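PDB 4R3U: 2-hydroxyisobutanoyl-CoA mutase large subunit from Aquincola tertiaricarbonis, which catalyses, together with its small cobalamin-binding partner subunit, the B12-dependent isomerization of 2-hydroxyisobutyryl-CoA and (S)-3-hydroxybutyryl-CoA. Local coordinates for residues L213-I226 with T446-I459. Residues are numbered along the deposited sequence; the frame is centred on the assembly and turned at random.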
loop_
_atom_site.group_PDB
_atom_site.type_symbol
_atom_site.label_atom_id
_atom_site.label_comp_id
_atom_site.label_asym_id
_atom_site.label_seq_id
_atom_site.Cartn_x
_atom_site.Cartn_y
_atom_site.Cartn_z
ATOM N N LEU A 213 30.714 -9.675 -9.761
ATOM C CA LEU A 213 31.124 -8.270 -9.837
ATOM C C LEU A 213 30.435 -7.409 -8.773
ATOM O O LEU A 213 31.096 -6.611 -8.091
ATOM C CB LEU A 213 31.006 -7.721 -11.284
ATOM C CG LEU A 213 31.870 -8.486 -12.369
ATOM C CD1 LEU A 213 31.543 -8.057 -13.767
ATOM C CD2 LEU A 213 33.351 -8.360 -12.129
ATOM N N LYS A 214 29.154 -7.692 -8.516
ATOM C CA LYS A 214 28.382 -6.975 -7.518
ATOM C C LYS A 214 28.775 -7.370 -6.104
ATOM O O LYS A 214 28.457 -6.652 -5.167
ATOM C CB LYS A 214 26.866 -7.125 -7.788
ATOM C CG LYS A 214 26.288 -8.511 -7.593
ATOM C CD LYS A 214 25.689 -8.731 -6.217
ATOM C CE LYS A 214 24.875 -10.005 -6.218
ATOM N NZ LYS A 214 25.710 -11.252 -6.238
ATOM N N GLU A 215 29.447 -8.531 -5.944
ATOM C CA GLU A 215 29.952 -9.032 -4.655
ATOM C C GLU A 215 31.151 -8.193 -4.229
ATOM O O GLU A 215 31.218 -7.771 -3.081
ATOM C CB GLU A 215 30.328 -10.518 -4.761
ATOM C CG GLU A 215 29.117 -11.455 -4.879
ATOM C CD GLU A 215 28.119 -11.349 -3.745
ATOM O OE1 GLU A 215 28.546 -11.069 -2.608
ATOM O OE2 GLU A 215 26.902 -11.442 -4.005
ATOM N N TYR A 216 32.060 -7.885 -5.181
ATOM C CA TYR A 216 33.217 -7.019 -4.905
ATOM C C TYR A 216 32.756 -5.587 -4.622
ATOM O O TYR A 216 33.278 -4.918 -3.730
ATOM C CB TYR A 216 34.230 -7.054 -6.066
ATOM C CG TYR A 216 34.823 -8.425 -6.301
ATOM C CD1 TYR A 216 35.684 -9.005 -5.372
ATOM C CD2 TYR A 216 34.540 -9.138 -7.460
ATOM C CE1 TYR A 216 36.211 -10.284 -5.574
ATOM C CE2 TYR A 216 35.072 -10.411 -7.678
ATOM C CZ TYR A 216 35.897 -10.986 -6.727
ATOM O OH TYR A 216 36.408 -12.248 -6.934
ATOM N N MET A 217 31.754 -5.147 -5.382
ATOM C CA MET A 217 31.137 -3.837 -5.330
ATOM C C MET A 217 30.289 -3.661 -4.051
ATOM O O MET A 217 30.370 -2.611 -3.397
ATOM C CB MET A 217 30.189 -3.701 -6.542
ATOM C CG MET A 217 30.823 -3.293 -7.820
ATOM S SD MET A 217 29.497 -2.746 -8.934
ATOM C CE MET A 217 30.403 -2.670 -10.449
ATOM N N ALA A 218 29.424 -4.645 -3.739
ATOM C CA ALA A 218 28.442 -4.496 -2.662
ATOM C C ALA A 218 28.147 -5.650 -1.714
ATOM O O ALA A 218 28.050 -5.382 -0.537
ATOM C CB ALA A 218 27.131 -3.958 -3.234
ATOM N N GLN A 219 27.855 -6.875 -2.195
ATOM C CA GLN A 219 27.420 -7.919 -1.259
ATOM C C GLN A 219 28.505 -8.586 -0.388
ATOM O O GLN A 219 28.211 -9.096 0.702
ATOM C CB GLN A 219 26.401 -8.879 -1.882
ATOM C CG GLN A 219 25.880 -9.911 -0.873
ATOM C CD GLN A 219 24.612 -10.558 -1.273
ATOM O OE1 GLN A 219 23.647 -10.493 -0.533
ATOM N NE2 GLN A 219 24.588 -11.204 -2.445
ATOM N N LYS A 220 29.767 -8.496 -0.845
ATOM C CA LYS A 220 30.973 -8.942 -0.141
ATOM C C LYS A 220 31.131 -10.473 0.090
ATOM O O LYS A 220 31.802 -10.908 1.040
ATOM C CB LYS A 220 31.205 -8.086 1.118
ATOM C CG LYS A 220 31.029 -6.583 0.901
ATOM C CD LYS A 220 32.062 -5.972 -0.048
ATOM C CE LYS A 220 31.851 -4.504 -0.243
ATOM N NZ LYS A 220 32.850 -3.717 0.507
ATOM N N GLU A 221 30.565 -11.276 -0.829
ATOM C CA GLU A 221 30.709 -12.731 -0.802
ATOM C C GLU A 221 31.668 -13.103 -1.912
ATOM O O GLU A 221 31.319 -13.031 -3.078
ATOM C CB GLU A 221 29.361 -13.455 -0.984
ATOM C CG GLU A 221 28.286 -13.013 -0.005
ATOM C CD GLU A 221 26.892 -13.500 -0.311
ATOM O OE1 GLU A 221 26.716 -14.236 -1.309
ATOM O OE2 GLU A 221 25.963 -13.123 0.438
ATOM N N TYR A 222 32.899 -13.424 -1.564
ATOM C CA TYR A 222 33.924 -13.792 -2.543
ATOM C C TYR A 222 34.888 -14.813 -1.970
ATOM O O TYR A 222 35.045 -14.907 -0.749
ATOM C CB TYR A 222 34.673 -12.558 -3.090
ATOM C CG TYR A 222 34.923 -11.447 -2.097
ATOM C CD1 TYR A 222 35.714 -11.657 -0.968
ATOM C CD2 TYR A 222 34.391 -10.179 -2.294
ATOM C CE1 TYR A 222 35.955 -10.633 -0.054
ATOM C CE2 TYR A 222 34.620 -9.150 -1.381
ATOM C CZ TYR A 222 35.419 -9.376 -0.272
ATOM O OH TYR A 222 35.660 -8.368 0.632
ATOM N N ILE A 223 35.502 -15.603 -2.847
ATOM C CA ILE A 223 36.452 -16.635 -2.466
ATOM C C ILE A 223 37.792 -16.341 -3.140
ATOM O O ILE A 223 38.786 -16.141 -2.468
ATOM C CB ILE A 223 35.916 -18.079 -2.785
ATOM C CG1 ILE A 223 34.518 -18.339 -2.163
ATOM C CG2 ILE A 223 36.918 -19.137 -2.310
ATOM C CD1 ILE A 223 33.732 -19.557 -2.673
ATOM N N TYR A 224 37.798 -16.288 -4.464
ATOM C CA TYR A 224 38.980 -16.121 -5.304
ATOM C C TYR A 224 39.122 -14.708 -5.823
ATOM O O TYR A 224 38.134 -13.957 -5.802
ATOM C CB TYR A 224 38.868 -17.087 -6.513
ATOM C CG TYR A 224 38.491 -18.492 -6.100
ATOM C CD1 TYR A 224 39.386 -19.294 -5.382
ATOM C CD2 TYR A 224 37.214 -19.001 -6.359
ATOM C CE1 TYR A 224 39.034 -20.574 -4.965
ATOM C CE2 TYR A 224 36.852 -20.284 -5.947
ATOM C CZ TYR A 224 37.772 -21.069 -5.257
ATOM O OH TYR A 224 37.442 -22.334 -4.841
ATOM N N PRO A 225 40.309 -14.361 -6.383
ATOM C CA PRO A 225 40.466 -13.036 -7.010
ATOM C C PRO A 225 39.488 -12.854 -8.184
ATOM O O PRO A 225 38.944 -13.840 -8.704
ATOM C CB PRO A 225 41.930 -13.058 -7.500
ATOM C CG PRO A 225 42.603 -14.153 -6.741
ATOM C CD PRO A 225 41.546 -15.167 -6.520
ATOM N N ILE A 226 39.251 -11.604 -8.585
ATOM C CA ILE A 226 38.305 -11.204 -9.639
ATOM C C ILE A 226 38.349 -12.057 -10.919
ATOM O O ILE A 226 37.312 -12.610 -11.304
ATOM C CB ILE A 226 38.404 -9.683 -9.938
ATOM C CG1 ILE A 226 38.388 -8.845 -8.627
ATOM C CG2 ILE A 226 37.291 -9.266 -10.898
ATOM C CD1 ILE A 226 38.521 -7.402 -8.792
ATOM N N THR A 446 35.198 -1.850 -15.766
ATOM C CA THR A 446 34.595 -2.280 -14.517
ATOM C C THR A 446 35.615 -2.829 -13.565
ATOM O O THR A 446 35.744 -2.295 -12.470
ATOM C CB THR A 446 33.419 -3.219 -14.818
ATOM O OG1 THR A 446 32.440 -2.517 -15.574
ATOM C CG2 THR A 446 32.799 -3.798 -13.602
ATOM N N ILE A 447 36.336 -3.890 -13.975
ATOM C CA ILE A 447 37.348 -4.580 -13.165
ATOM C C ILE A 447 38.388 -3.648 -12.581
ATOM O O ILE A 447 38.600 -3.688 -11.367
ATOM C CB ILE A 447 37.890 -5.881 -13.815
ATOM C CG1 ILE A 447 36.718 -6.875 -14.007
ATOM C CG2 ILE A 447 39.008 -6.504 -12.955
ATOM C CD1 ILE A 447 37.043 -8.122 -14.672
ATOM N N LYS A 448 38.947 -2.745 -13.404
ATOM C CA LYS A 448 39.939 -1.756 -12.955
ATOM C C LYS A 448 39.374 -0.801 -11.899
ATOM O O LYS A 448 40.038 -0.549 -10.894
ATOM C CB LYS A 448 40.542 -0.965 -14.136
ATOM C CG LYS A 448 41.225 -1.829 -15.207
ATOM C CD LYS A 448 42.408 -2.757 -14.754
ATOM C CE LYS A 448 42.087 -4.260 -14.710
ATOM N NZ LYS A 448 41.343 -4.789 -15.909
ATOM N N LEU A 449 38.131 -0.321 -12.110
ATOM C CA LEU A 449 37.420 0.577 -11.205
ATOM C C LEU A 449 37.030 -0.120 -9.913
ATOM O O LEU A 449 36.994 0.536 -8.873
ATOM C CB LEU A 449 36.204 1.205 -11.904
ATOM C CG LEU A 449 36.382 2.575 -12.585
ATOM C CD1 LEU A 449 37.737 2.714 -13.233
ATOM C CD2 LEU A 449 35.297 2.807 -13.618
ATOM N N ILE A 450 36.767 -1.445 -9.968
ATOM C CA ILE A 450 36.479 -2.287 -8.799
ATOM C C ILE A 450 37.789 -2.396 -8.023
ATOM O O ILE A 450 37.794 -2.200 -6.808
ATOM C CB ILE A 450 35.885 -3.685 -9.187
ATOM C CG1 ILE A 450 34.398 -3.566 -9.616
ATOM C CG2 ILE A 450 36.059 -4.708 -8.060
ATOM C CD1 ILE A 450 33.744 -4.873 -10.188
ATOM N N GLU A 451 38.914 -2.620 -8.742
ATOM C CA GLU A 451 40.252 -2.677 -8.142
ATOM C C GLU A 451 40.669 -1.321 -7.521
ATOM O O GLU A 451 41.416 -1.309 -6.543
ATOM C CB GLU A 451 41.290 -3.152 -9.163
ATOM C CG GLU A 451 41.186 -4.627 -9.520
ATOM C CD GLU A 451 41.994 -5.086 -10.726
ATOM O OE1 GLU A 451 42.638 -4.238 -11.391
ATOM O OE2 GLU A 451 41.968 -6.306 -11.014
ATOM N N GLN A 452 40.186 -0.192 -8.080
ATOM C CA GLN A 452 40.481 1.163 -7.569
ATOM C C GLN A 452 39.482 1.544 -6.430
ATOM O O GLN A 452 39.647 2.591 -5.798
ATOM C CB GLN A 452 40.395 2.214 -8.707
ATOM C CG GLN A 452 41.512 2.171 -9.772
ATOM C CD GLN A 452 41.213 3.028 -11.014
ATOM O OE1 GLN A 452 40.498 4.043 -10.958
ATOM N NE2 GLN A 452 41.758 2.648 -12.174
ATOM N N GLY A 453 38.438 0.721 -6.236
ATOM C CA GLY A 453 37.370 0.932 -5.265
ATOM C C GLY A 453 36.462 2.102 -5.593
ATOM O O GLY A 453 35.845 2.678 -4.692
ATOM N N TRP A 454 36.378 2.456 -6.888
ATOM C CA TRP A 454 35.622 3.584 -7.422
ATOM C C TRP A 454 34.099 3.485 -7.226
ATOM O O TRP A 454 33.464 4.481 -6.849
ATOM C CB TRP A 454 35.988 3.785 -8.902
ATOM C CG TRP A 454 35.353 4.970 -9.583
ATOM C CD1 TRP A 454 35.840 6.243 -9.643
ATOM C CD2 TRP A 454 34.170 4.953 -10.401
ATOM N NE1 TRP A 454 35.029 7.022 -10.439
ATOM C CE2 TRP A 454 34.002 6.254 -10.919
ATOM C CE3 TRP A 454 33.244 3.954 -10.755
ATOM C CZ2 TRP A 454 32.953 6.582 -11.778
ATOM C CZ3 TRP A 454 32.188 4.284 -11.587
ATOM C CH2 TRP A 454 32.059 5.580 -12.104
ATOM N N PHE A 455 33.518 2.312 -7.521
ATOM C CA PHE A 455 32.088 2.048 -7.394
ATOM C C PHE A 455 31.692 2.138 -5.954
ATOM O O PHE A 455 30.749 2.848 -5.622
ATOM C CB PHE A 455 31.740 0.641 -7.940
ATOM C CG PHE A 455 31.909 0.499 -9.438
ATOM C CD1 PHE A 455 30.951 1.008 -10.318
ATOM C CD2 PHE A 455 33.025 -0.135 -9.972
ATOM C CE1 PHE A 455 31.112 0.886 -11.700
ATOM C CE2 PHE A 455 33.156 -0.297 -11.350
ATOM C CZ PHE A 455 32.204 0.218 -12.206
ATOM N N GLN A 456 32.438 1.416 -5.107
ATOM C CA GLN A 456 32.299 1.285 -3.657
ATOM C C GLN A 456 32.397 2.664 -2.971
ATOM O O GLN A 456 31.647 2.911 -2.031
ATOM C CB GLN A 456 33.354 0.295 -3.079
ATOM C CG GLN A 456 33.475 -1.086 -3.806
ATOM C CD GLN A 456 34.442 -1.193 -5.013
ATOM O OE1 GLN A 456 34.228 -0.634 -6.105
ATOM N NE2 GLN A 456 35.490 -2.013 -4.877
ATOM N N LYS A 457 33.274 3.567 -3.452
ATOM C CA LYS A 457 33.423 4.894 -2.852
ATOM C C LYS A 457 32.208 5.752 -3.151
ATOM O O LYS A 457 31.774 6.523 -2.292
ATOM C CB LYS A 457 34.732 5.579 -3.261
ATOM C CG LYS A 457 35.931 5.084 -2.451
ATOM C CD LYS A 457 37.287 5.440 -3.107
ATOM C CE LYS A 457 38.463 4.825 -2.386
ATOM N NZ LYS A 457 39.721 4.962 -3.170
ATOM N N GLN A 458 31.619 5.569 -4.345
ATOM C CA GLN A 458 30.432 6.301 -4.730
ATOM C C GLN A 458 29.224 5.862 -3.927
ATOM O O GLN A 458 28.473 6.715 -3.447
ATOM C CB GLN A 458 30.186 6.167 -6.218
ATOM C CG GLN A 458 30.884 7.228 -7.048
ATOM C CD GLN A 458 30.451 7.039 -8.466
ATOM O OE1 GLN A 458 29.373 7.498 -8.903
ATOM N NE2 GLN A 458 31.217 6.223 -9.162
ATOM N N ILE A 459 29.066 4.534 -3.742
ATOM C CA ILE A 459 28.004 3.915 -2.943
ATOM C C ILE A 459 28.105 4.450 -1.492
ATOM O O ILE A 459 27.111 4.934 -0.940
ATOM C CB ILE A 459 28.101 2.363 -2.997
ATOM C CG1 ILE A 459 27.882 1.830 -4.431
ATOM C CG2 ILE A 459 27.097 1.735 -2.047
ATOM C CD1 ILE A 459 28.305 0.326 -4.696
#
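M217 sets its terminal methyl squarely over the face of the F455 ring: CE stands 3.5 Å from the ring centroid and only 4° off the ring normal, a CH-pi contact in which the methyl lies within 3.8 Å of every ring carbon. The thioether runs obliquely over the same face, SD 4.5 Å from the F455 centroid, so the pair is also a Met-aromatic contact. The chain of M217, extended beyond CG, carries the methyl across to the ring, whose opposite face is covered by W454. With F455 cut back to an alanine, the M217 methyl is likely to lose its aromatic platform, and a gap would probably open between M217 and W454.

I450 illustrates the companion device, a knob into a hole, its side chain seated among L213, Y216, M217 and I226. Its two branches divide the work: the CG2 methyl meets Y216 CB at 3.6 Å and also I226 CD1, while the CG1-CD1 arm lies with CG1 against M217 CG. The I450 and L213 side chains cross at about a right angle, with I450 CD1 4.0 Å from L213 CD2. I226 and I447 run alongside one another with opposite headings, I226 CG2 and I447 CG2 3.8 Å apart.

Such apolar interlocking joins helix 213-219, which follows a strand of the family's TIM-type barrel, to two consecutive helices, 446-451 and 454-472. Between these helices G453 closes a Schellman motif. Q456 bends at chi2 (88°) and turns its amide back to I450 O, NE2 donating over 3.0 Å to an oxygen that also receives G453 N; Q456 CG packs 3.5 Å from M217 O. I226 CG1 also lies over the centre of one face of the Y216 ring, and Y216 OH donates to Y224 O. Cobalamin borders the helix end, where A218 O hydrogen-bonds to it.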